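Long-range contacts in epimerase (Methylomonas sp. DH-1, PDB 7CJ6), which catalyses the manganese-dependent C3 epimerization of ketoses, acting most strongly on L-ribulose and also interconverting D-allulose and D-fructose: residues D150-N155 with F181-T186; V111-L116 with T159-T164; I42-P47 with R94-V99. All coordinates share one frame; numbering follows the deposited sequence.

How the contacts relate
The three contacts follow a TIM barrel outward from its metal site, all of them buried, and illustrate how chemistry shifts from metal and carboxylate to plain aliphatic packing away from the barrel centre. Contact 1, about 7 Å from the centre of the chain, pairs two neighbouring barrel strands through backbone hydrogen bonds and holds manganese ligands. Contact 2, centred about 9 Å from contact 1, joins the segments that follow strands 107-112 and 148-152 by sulfur, ring and methyl packing. The two touch, E152 O meeting Y113 OH in a hydrogen bond. Contact 3, about 18 Å from either by centres, has no hydrogen bond between its segments and fits a loop after strand 39-43 against helix 83-102.

Contact 1. Residues D150-N155 with F181-T186; sequences DLEVVN and FLHLDT. With MN (manganese (II) ion), chain C; PSJ (D-psicose), chain D.
E152 and H183 lie side by side and point the same way, the carboxylate stacked on the imidazole with the two planes only 14° apart. The methylene CG of E152 sits over the centre of the H183 ring, 3.6 Å from its centroid, a CH-pi contact. E152 has its CG anti to the backbone N (chi1 -171°) and runs extended beyond it, which carries the carboxylate along the ring face, near CE1, with OE2 reaching the metal. H183 in turn is held at ND1 by the backbone N of G110, so the surface under the glutamate is fixed in rotation. Manganese is bound by E152 OE2 at 2.0 Å and by D185 OD2 at 2.1 Å, their carboxylates nearly coplanar; the two oxygens approach to 2.9 Å because they share the ion. O2 and O3 of D-psicose, H211 and E246 complete the coordination, and E152 probably serves as a proton donor/acceptor. D185 OD1 caps the following helix at the N of Y187.

Earlier along both strands the segments pair in parallel within a TIM barrel, as the two beta elements of a beta-alpha-beta unit whose helix is 165-175. L151 is gripped twice: its N donates to F181 O at 2.9 Å, while its O accepts from H183 N. V153 N then donates to H183 O at 3.0 Å.

On the same face as E152 and H183, D150 runs alongside F181, and its OD1 comes 3.3 Å from F181 CB while making a salt bridge to K5. L182, on the face of L151, reaches V153 just past the clear strand pairing, its CD1 3.4 Å from V153 CG2, tighter than usual for two carbons. Farther on, D185 N donates to a water.

Contact 2. Residues V111-L116 with T159-T164; sequences VIYCAL and TNIMNT. With PSJ (D-psicose), chain D.
Y113 and M162 meet in a Met-aromatic contact between two loop regions of the TIM barrel, one turning away from the end of strand 107-112 and the other leading from strand 148-152 into helix 165-175. M162 SD stands over the ring face, 4.4 Å from the centroid of Y113, and its CE lies over the same face, offset toward the rim. The bend of the M162 chain at chi3 (-126°) folds this methyl back over the ring. V111 CG1 lies over the opposite face, so the ring is held between its own segment and the methionine.

The apolar packing continues beside the ring. I161 slides past Y113 in the reverse direction, with CG2 3.9 Å from Y113 CD1, and its CG1 rests against C114 CB. T159 crosses Y113 at about a right angle, its methyl CG2 packing 3.6 Å from Y113 OH.

Among the polar contacts, the Y113 hydroxyl is hydrogen-bonded to the backbone O of E152, whose side chain binds manganese. A leucine in place of Y113 would probably leave this carbonyl without its hydroxyl partner and the methionine sulfur without its aromatic face. Within its own loop T159 forms an ST turn: OG1 accepts from I161 N at 3.1 Å, and the same OG1 lies 3.1 Å from C114 SG.

Contact 3. Residues I42-P47 with R94-V99; sequences IALLDP and RKATDV. With PSJ (D-psicose), chain D.
The chain of 42-47 leaves its strand after A43 and turns through a loop to bring P47 beside residues 94-99 of helix 83-102, where the CA atoms of P47 and A96 are 5.3 Å apart. This is packing between the layers of a TIM barrel: the loop following strand 39-43 meets the helix that comes after the next strand, 65-72. No hydrogen bond joins the two segments. L44 and V99 reach toward each other tip to tip, L44 CD1 lying 4.0 Å from V99 CG1. With CG anti to its carbonyl carbon (chi1 -79°), L44 also sends CD1 toward A96, 4.2 Å from A96 CB.

P47 packs on the helix backbone and a lysine methylene: P47 CB is 3.8 Å from A96 N, and P47 CG touches K95 CG. K95 crosses the proline obliquely, and its amino end leads away from the loop. Elsewhere in the segment A43 CB approaches D-psicose, 3.4 Å from its O6, while S69, hydrogen-bonded to the sugar, pairs through its backbone with I42 and L44. At the helix, V99 CG2 closes on P47 O at 3.5 Å.

Contact 1. Residues D150-N155 with F181-T186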
loop_
_atom_site.group_PDB
_atom_site.type_symbol
_atom_site.label_atom_id
_atom_site.label_comp_id
_atom_site.label_asym_id
_atom_site.label_seq_id
_atom_site.Cartn_x
_atom_site.Cartn_y
_atom_site.Cartn_z
ATOM N N ASP A 150 1.184 -7.350 -21.084
ATOM C CA ASP A 150 1.895 -7.658 -19.819
ATOM C C ASP A 150 1.008 -7.222 -18.650
ATOM O O ASP A 150 0.775 -6.005 -18.505
ATOM C CB ASP A 150 3.274 -6.996 -19.808
ATOM C CG ASP A 150 3.928 -6.957 -21.177
ATOM O OD1 ASP A 150 4.672 -7.911 -21.498
ATOM O OD2 ASP A 150 3.705 -5.964 -21.905
ATOM N N LEU A 151 0.535 -8.191 -17.861
ATOM C CA LEU A 151 -0.385 -7.985 -16.712
ATOM C C LEU A 151 0.440 -7.524 -15.511
ATOM O O LEU A 151 1.262 -8.322 -15.006
ATOM C CB LEU A 151 -1.121 -9.286 -16.377
ATOM C CG LEU A 151 -1.622 -10.115 -17.557
ATOM C CD1 LEU A 151 -2.717 -11.062 -17.108
ATOM C CD2 LEU A 151 -2.121 -9.242 -18.687
ATOM N N GLU A 152 0.223 -6.284 -15.067
ATOM C CA GLU A 152 1.002 -5.684 -13.958
ATOM C C GLU A 152 0.423 -6.142 -12.619
ATOM O O GLU A 152 -0.709 -5.741 -12.275
ATOM C CB GLU A 152 1.013 -4.163 -14.042
ATOM C CG GLU A 152 1.981 -3.546 -13.062
ATOM C CD GLU A 152 2.144 -2.048 -13.206
ATOM O OE1 GLU A 152 1.363 -1.447 -13.975
ATOM O OE2 GLU A 152 3.033 -1.492 -12.542
ATOM N N VAL A 153 1.197 -6.952 -11.904
ATOM C CA VAL A 153 0.957 -7.349 -10.489
ATOM C C VAL A 153 1.078 -6.081 -9.643
ATOM O O VAL A 153 2.154 -5.470 -9.652
ATOM C CB VAL A 153 1.961 -8.441 -10.070
ATOM C CG1 VAL A 153 1.859 -8.777 -8.593
ATOM C CG2 VAL A 153 1.789 -9.690 -10.919
ATOM N N VAL A 154 -0.010 -5.649 -9.001
ATOM C CA VAL A 154 0.015 -4.438 -8.133
ATOM C C VAL A 154 -0.397 -4.837 -6.714
ATOM O O VAL A 154 -0.882 -5.975 -6.529
ATOM C CB VAL A 154 -0.879 -3.332 -8.718
ATOM C CG1 VAL A 154 -0.287 -2.789 -10.013
ATOM C CG2 VAL A 154 -2.296 -3.835 -8.935
ATOM N N ASN A 155 -0.214 -3.929 -5.753
ATOM C CA ASN A 155 -0.444 -4.200 -4.310
ATOM C C ASN A 155 -1.950 -4.341 -4.047
ATOM O O ASN A 155 -2.744 -4.066 -4.952
ATOM C CB ASN A 155 0.205 -3.139 -3.417
ATOM C CG ASN A 155 -0.460 -1.782 -3.491
ATOM O OD1 ASN A 155 -1.609 -1.621 -3.071
ATOM N ND2 ASN A 155 0.272 -0.794 -3.987
ATOM N N PHE A 181 2.185 -11.819 -20.875
ATOM C CA PHE A 181 3.383 -11.874 -20.003
ATOM C C PHE A 181 3.061 -11.333 -18.610
ATOM O O PHE A 181 2.003 -10.691 -18.406
ATOM C CB PHE A 181 4.524 -11.068 -20.629
ATOM C CG PHE A 181 5.049 -11.651 -21.913
ATOM C CD1 PHE A 181 4.452 -11.347 -23.127
ATOM C CD2 PHE A 181 6.134 -12.513 -21.905
ATOM C CE1 PHE A 181 4.933 -11.892 -24.308
ATOM C CE2 PHE A 181 6.611 -13.051 -23.087
ATOM C CZ PHE A 181 6.011 -12.741 -24.283
ATOM N N LEU A 182 3.975 -11.582 -17.673
ATOM C CA LEU A 182 3.952 -10.954 -16.331
ATOM C C LEU A 182 4.586 -9.566 -16.435
ATOM O O LEU A 182 5.556 -9.402 -17.207
ATOM C CB LEU A 182 4.702 -11.840 -15.336
ATOM C CG LEU A 182 4.579 -11.424 -13.873
ATOM C CD1 LEU A 182 3.172 -11.663 -13.357
ATOM C CD2 LEU A 182 5.592 -12.165 -13.019
ATOM N N HIS A 183 4.030 -8.599 -15.703
ATOM C CA HIS A 183 4.577 -7.225 -15.550
ATOM C C HIS A 183 4.841 -6.997 -14.057
ATOM O O HIS A 183 3.884 -7.079 -13.271
ATOM C CB HIS A 183 3.612 -6.215 -16.198
ATOM C CG HIS A 183 3.987 -4.783 -16.022
ATOM N ND1 HIS A 183 3.178 -3.751 -16.469
ATOM C CD2 HIS A 183 5.060 -4.202 -15.439
ATOM C CE1 HIS A 183 3.747 -2.598 -16.186
ATOM N NE2 HIS A 183 4.905 -2.846 -15.553
ATOM N N LEU A 184 6.104 -6.802 -13.666
ATOM C CA LEU A 184 6.479 -6.571 -12.244
ATOM C C LEU A 184 6.846 -5.099 -12.047
ATOM O O LEU A 184 7.379 -4.478 -12.989
ATOM C CB LEU A 184 7.645 -7.478 -11.847
ATOM C CG LEU A 184 7.306 -8.949 -11.610
ATOM C CD1 LEU A 184 8.556 -9.731 -11.228
ATOM C CD2 LEU A 184 6.243 -9.101 -10.536
ATOM N N ASP A 185 6.597 -4.592 -10.840
ATOM C CA ASP A 185 6.810 -3.179 -10.449
ATOM C C ASP A 185 7.439 -3.183 -9.053
ATOM O O ASP A 185 6.839 -3.766 -8.130
ATOM C CB ASP A 185 5.480 -2.422 -10.515
ATOM C CG ASP A 185 5.589 -0.960 -10.136
ATOM O OD1 ASP A 185 6.497 -0.641 -9.361
ATOM O OD2 ASP A 185 4.736 -0.158 -10.602
ATOM N N THR A 186 8.630 -2.605 -8.906
ATOM C CA THR A 186 9.420 -2.688 -7.650
ATOM C C THR A 186 8.635 -2.036 -6.508
ATOM O O THR A 186 8.727 -2.525 -5.370
ATOM C CB THR A 186 10.818 -2.085 -7.819
ATOM O OG1 THR A 186 10.693 -0.707 -8.175
ATOM C CG2 THR A 186 11.627 -2.828 -8.860
HETATM MN MN MN C . 3.677 0.427 -12.286
HETATM C C1 PSJ D . -0.134 1.839 -10.775
HETATM O O1 PSJ D . 0.198 1.790 -9.385
HETATM C C2 PSJ D . 1.021 1.279 -11.558
HETATM O O2 PSJ D . 1.990 0.917 -10.952
HETATM C C3 PSJ D . 0.930 1.147 -13.048
HETATM O O3 PSJ D . 2.127 1.586 -13.685
HETATM C C4 PSJ D . -0.265 1.971 -13.486
HETATM O O4 PSJ D . -1.416 1.252 -13.058
HETATM C C5 PSJ D . -0.353 2.214 -14.986
HETATM O O5 PSJ D . 0.799 1.659 -15.637
HETATM C C6 PSJ D . -0.461 3.711 -15.278
HETATM O O6 PSJ D . -0.759 3.940 -16.666
HETATM O O HOH W 1 4.594 -6.083 -9.293
#

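Contact 2. Residues V111-L116 with T159-T164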
loop_
_atom_site.group_PDB
_atom_site.type_symbol
_atom_site.label_atom_id
_atom_site.label_comp_id
_atom_site.label_asym_id
_atom_site.label_seq_id
_atom_site.Cartn_x
_atom_site.Cartn_y
_atom_site.Cartn_z
ATOM N N VAL A 111 -2.485 -2.365 -15.262
ATOM C CA VAL A 111 -3.655 -3.063 -14.653
ATOM C C VAL A 111 -4.766 -3.111 -15.703
ATOM O O VAL A 111 -5.705 -2.285 -15.643
ATOM C CB VAL A 111 -4.071 -2.396 -13.328
ATOM C CG1 VAL A 111 -5.162 -3.176 -12.608
ATOM C CG2 VAL A 111 -2.861 -2.221 -12.419
ATOM N N ILE A 112 -4.628 -4.044 -16.651
ATOM C CA ILE A 112 -5.509 -4.204 -17.847
ATOM C C ILE A 112 -6.538 -5.308 -17.581
ATOM O O ILE A 112 -7.417 -5.514 -18.440
ATOM C CB ILE A 112 -4.659 -4.507 -19.099
ATOM C CG1 ILE A 112 -3.784 -5.752 -18.923
ATOM C CG2 ILE A 112 -3.823 -3.299 -19.480
ATOM C CD1 ILE A 112 -3.082 -6.182 -20.188
ATOM N N TYR A 113 -6.438 -5.982 -16.431
ATOM C CA TYR A 113 -7.157 -7.252 -16.138
ATOM C C TYR A 113 -8.234 -7.022 -15.069
ATOM O O TYR A 113 -8.937 -7.985 -14.691
ATOM C CB TYR A 113 -6.159 -8.327 -15.704
ATOM C CG TYR A 113 -5.292 -7.917 -14.541
ATOM C CD1 TYR A 113 -5.693 -8.153 -13.237
ATOM C CD2 TYR A 113 -4.083 -7.274 -14.742
ATOM C CE1 TYR A 113 -4.912 -7.773 -12.159
ATOM C CE2 TYR A 113 -3.288 -6.890 -13.677
ATOM C CZ TYR A 113 -3.703 -7.139 -12.380
ATOM O OH TYR A 113 -2.933 -6.759 -11.321
ATOM N N CYS A 114 -8.368 -5.781 -14.600
ATOM C CA CYS A 114 -9.347 -5.392 -13.553
ATOM C C CYS A 114 -9.360 -3.871 -13.407
ATOM O O CYS A 114 -8.483 -3.206 -13.997
ATOM C CB CYS A 114 -8.992 -6.013 -12.209
ATOM S SG CYS A 114 -7.525 -5.260 -11.461
ATOM N N ALA A 115 -10.311 -3.352 -12.632
ATOM C CA ALA A 115 -10.359 -1.927 -12.249
ATOM C C ALA A 115 -9.154 -1.640 -11.349
ATOM O O ALA A 115 -8.934 -2.402 -10.379
ATOM C CB ALA A 115 -11.668 -1.605 -11.571
ATOM N N LEU A 116 -8.377 -0.611 -11.690
ATOM C CA LEU A 116 -7.276 -0.097 -10.837
ATOM C C LEU A 116 -7.896 0.619 -9.635
ATOM O O LEU A 116 -8.596 1.633 -9.841
ATOM C CB LEU A 116 -6.393 0.850 -11.653
ATOM C CG LEU A 116 -5.261 1.512 -10.874
ATOM C CD1 LEU A 116 -4.244 0.478 -10.416
ATOM C CD2 LEU A 116 -4.587 2.590 -11.711
ATOM N N THR A 159 -5.436 -3.894 -6.595
ATOM C CA THR A 159 -6.194 -5.035 -7.168
ATOM C C THR A 159 -6.442 -6.096 -6.098
ATOM O O THR A 159 -5.630 -6.190 -5.144
ATOM C CB THR A 159 -5.476 -5.693 -8.349
ATOM O OG1 THR A 159 -6.426 -6.599 -8.913
ATOM C CG2 THR A 159 -4.211 -6.421 -7.950
ATOM N N ASN A 160 -7.513 -6.874 -6.274
ATOM C CA ASN A 160 -7.813 -8.058 -5.433
ATOM C C ASN A 160 -7.564 -9.345 -6.236
ATOM O O ASN A 160 -7.840 -10.422 -5.697
ATOM C CB ASN A 160 -9.228 -7.986 -4.855
ATOM C CG ASN A 160 -10.324 -7.997 -5.898
ATOM O OD1 ASN A 160 -10.062 -8.077 -7.097
ATOM N ND2 ASN A 160 -11.565 -7.914 -5.445
ATOM N N ILE A 161 -7.047 -9.245 -7.464
ATOM C CA ILE A 161 -6.949 -10.404 -8.399
ATOM C C ILE A 161 -5.596 -11.105 -8.222
ATOM O O ILE A 161 -5.587 -12.346 -8.124
ATOM C CB ILE A 161 -7.192 -9.970 -9.857
ATOM C CG1 ILE A 161 -8.662 -9.612 -10.081
ATOM C CG2 ILE A 161 -6.740 -11.052 -10.827
ATOM C CD1 ILE A 161 -9.580 -10.810 -10.030
ATOM N N MET A 162 -4.502 -10.349 -8.183
ATOM C CA MET A 162 -3.133 -10.917 -8.038
ATOM C C MET A 162 -2.180 -9.841 -7.511
ATOM O O MET A 162 -2.080 -8.770 -8.141
ATOM C CB MET A 162 -2.623 -11.458 -9.375
ATOM C CG MET A 162 -2.843 -10.503 -10.523
ATOM S SD MET A 162 -2.560 -11.271 -12.136
ATOM C CE MET A 162 -1.376 -10.101 -12.793
ATOM N N ASN A 163 -1.504 -10.137 -6.399
ATOM C CA ASN A 163 -0.687 -9.162 -5.632
ATOM C C ASN A 163 0.788 -9.582 -5.660
ATOM O O ASN A 163 1.622 -8.773 -5.239
ATOM C CB ASN A 163 -1.201 -9.019 -4.199
ATOM C CG ASN A 163 -2.602 -8.447 -4.142
ATOM O OD1 ASN A 163 -3.413 -8.876 -3.331
ATOM N ND2 ASN A 163 -2.900 -7.489 -5.001
ATOM N N THR A 164 1.096 -10.789 -6.139
ATOM C CA THR A 164 2.490 -11.296 -6.271
ATOM C C THR A 164 2.729 -11.866 -7.671
ATOM O O THR A 164 1.769 -12.363 -8.284
ATOM C CB THR A 164 2.820 -12.360 -5.216
ATOM O OG1 THR A 164 2.080 -13.547 -5.510
ATOM C CG2 THR A 164 2.524 -11.904 -3.804
HETATM C C1 PSJ D . -0.134 1.839 -10.775
HETATM O O1 PSJ D . 0.198 1.790 -9.385
HETATM C C2 PSJ D . 1.021 1.279 -11.558
HETATM O O2 PSJ D . 1.990 0.917 -10.952
HETATM C C3 PSJ D . 0.930 1.147 -13.048
HETATM O O3 PSJ D . 2.127 1.586 -13.685
HETATM C C4 PSJ D . -0.265 1.971 -13.486
HETATM O O4 PSJ D . -1.416 1.252 -13.058
HETATM C C5 PSJ D . -0.353 2.214 -14.986
HETATM O O5 PSJ D . 0.799 1.659 -15.637
HETATM C C6 PSJ D . -0.461 3.711 -15.278
HETATM O O6 PSJ D . -0.759 3.940 -16.666
#

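Contact 3. Residues I42-P47 with R94-V99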
loop_
_atom_site.group_PDB
_atom_site.type_symbol
_atom_site.label_atom_id
_atom_site.label_comp_id
_atom_site.label_asym_id
_atom_site.label_seq_id
_atom_site.Cartn_x
_atom_site.Cartn_y
_atom_site.Cartn_z
ATOM N N ILE A 42 2.826 5.849 -22.358
ATOM C CA ILE A 42 1.605 6.706 -22.335
ATOM C C ILE A 42 0.547 5.972 -21.518
ATOM O O ILE A 42 0.327 4.778 -21.774
ATOM C CB ILE A 42 1.137 7.043 -23.763
ATOM C CG1 ILE A 42 2.282 7.654 -24.575
ATOM C CG2 ILE A 42 -0.094 7.949 -23.727
ATOM C CD1 ILE A 42 2.117 7.553 -26.073
ATOM N N ALA A 43 -0.028 6.661 -20.532
ATOM C CA ALA A 43 -1.129 6.164 -19.679
ATOM C C ALA A 43 -2.449 6.404 -20.419
ATOM O O ALA A 43 -2.815 7.575 -20.598
ATOM C CB ALA A 43 -1.080 6.848 -18.336
ATOM N N LEU A 44 -3.095 5.325 -20.872
ATOM C CA LEU A 44 -4.283 5.341 -21.770
ATOM C C LEU A 44 -5.543 4.970 -20.983
ATOM O O LEU A 44 -6.296 4.095 -21.467
ATOM C CB LEU A 44 -4.081 4.319 -22.891
ATOM C CG LEU A 44 -3.174 4.729 -24.048
ATOM C CD1 LEU A 44 -3.169 3.639 -25.112
ATOM C CD2 LEU A 44 -3.607 6.066 -24.643
ATOM N N LEU A 45 -5.762 5.583 -19.818
ATOM C CA LEU A 45 -6.960 5.306 -18.980
ATOM C C LEU A 45 -8.218 5.722 -19.758
ATOM O O LEU A 45 -9.286 5.102 -19.532
ATOM C CB LEU A 45 -6.835 6.038 -17.641
ATOM C CG LEU A 45 -5.935 5.357 -16.608
ATOM C CD1 LEU A 45 -4.549 5.076 -17.174
ATOM C CD2 LEU A 45 -5.827 6.197 -15.347
ATOM N N ASP A 46 -8.096 6.714 -20.649
ATOM C CA ASP A 46 -9.149 7.073 -21.639
ATOM C C ASP A 46 -8.534 7.108 -23.034
ATOM O O ASP A 46 -8.073 8.150 -23.486
ATOM C CB ASP A 46 -9.822 8.409 -21.323
ATOM C CG ASP A 46 -10.909 8.783 -22.320
ATOM O OD1 ASP A 46 -11.079 8.046 -23.315
ATOM O OD2 ASP A 46 -11.575 9.805 -22.097
ATOM N N PRO A 47 -8.535 5.978 -23.773
ATOM C CA PRO A 47 -7.835 5.909 -25.055
ATOM C C PRO A 47 -8.520 6.682 -26.195
ATOM O O PRO A 47 -7.940 6.758 -27.254
ATOM C CB PRO A 47 -7.753 4.400 -25.352
ATOM C CG PRO A 47 -8.879 3.769 -24.549
ATOM C CD PRO A 47 -9.186 4.714 -23.402
ATOM N N ARG A 94 -9.673 -2.890 -26.562
ATOM C CA ARG A 94 -9.528 -2.919 -28.042
ATOM C C ARG A 94 -9.057 -1.539 -28.515
ATOM O O ARG A 94 -8.112 -1.486 -29.320
ATOM C CB ARG A 94 -10.829 -3.364 -28.717
ATOM C CG ARG A 94 -11.033 -4.874 -28.720
ATOM C CD ARG A 94 -12.123 -5.319 -29.676
ATOM N NE ARG A 94 -13.396 -4.651 -29.439
ATOM C CZ ARG A 94 -14.334 -5.086 -28.604
ATOM N NH1 ARG A 94 -14.143 -6.194 -27.909
ATOM N NH2 ARG A 94 -15.459 -4.409 -28.466
ATOM N N LYS A 95 -9.674 -0.461 -28.023
ATOM C CA LYS A 95 -9.311 0.927 -28.412
ATOM C C LYS A 95 -7.859 1.213 -28.007
ATOM O O LYS A 95 -7.130 1.772 -28.834
ATOM C CB LYS A 95 -10.265 1.948 -27.788
ATOM C CG LYS A 95 -10.061 3.374 -28.281
ATOM C CD LYS A 95 -10.194 3.518 -29.784
ATOM C CE LYS A 95 -9.981 4.940 -30.250
ATOM N NZ LYS A 95 -10.086 5.056 -31.723
ATOM N N ALA A 96 -7.462 0.848 -26.782
ATOM C CA ALA A 96 -6.091 1.049 -26.252
ATOM C C ALA A 96 -5.098 0.322 -27.163
ATOM O O ALA A 96 -4.093 0.937 -27.551
ATOM C CB ALA A 96 -5.985 0.572 -24.823
ATOM N N THR A 97 -5.405 -0.927 -27.522
ATOM C CA THR A 97 -4.612 -1.747 -28.470
ATOM C C THR A 97 -4.508 -1.023 -29.822
ATOM O O THR A 97 -3.404 -0.981 -30.363
ATOM C CB THR A 97 -5.198 -3.154 -28.631
ATOM O OG1 THR A 97 -5.252 -3.785 -27.351
ATOM C CG2 THR A 97 -4.384 -3.998 -29.584
ATOM N N ASP A 98 -5.610 -0.467 -30.337
ATOM C CA ASP A 98 -5.648 0.234 -31.653
ATOM C C ASP A 98 -4.733 1.466 -31.604
ATOM O O ASP A 98 -4.006 1.714 -32.592
ATOM C CB ASP A 98 -7.069 0.657 -32.036
ATOM C CG ASP A 98 -8.012 -0.490 -32.362
ATOM O OD1 ASP A 98 -7.522 -1.615 -32.569
ATOM O OD2 ASP A 98 -9.233 -0.241 -32.414
ATOM N N VAL A 99 -4.775 2.217 -30.501
ATOM C CA VAL A 99 -3.954 3.448 -30.314
ATOM C C VAL A 99 -2.475 3.044 -30.297
ATOM O O VAL A 99 -1.679 3.692 -30.997
ATOM C CB VAL A 99 -4.356 4.213 -29.040
ATOM C CG1 VAL A 99 -3.366 5.317 -28.712
ATOM C CG2 VAL A 99 -5.766 4.773 -29.146
HETATM C C1 PSJ D . -0.134 1.839 -10.775
HETATM O O1 PSJ D . 0.198 1.790 -9.385
HETATM C C2 PSJ D . 1.021 1.279 -11.558
HETATM O O2 PSJ D . 1.990 0.917 -10.952
HETATM C C3 PSJ D . 0.930 1.147 -13.048
HETATM O O3 PSJ D . 2.127 1.586 -13.685
HETATM C C4 PSJ D . -0.265 1.971 -13.486
HETATM O O4 PSJ D . -1.416 1.252 -13.058
HETATM C C5 PSJ D . -0.353 2.214 -14.986
HETATM O O5 PSJ D . 0.799 1.659 -15.637
HETATM C C6 PSJ D . -0.461 3.711 -15.278
HETATM O O6 PSJ D . -0.759 3.940 -16.666
#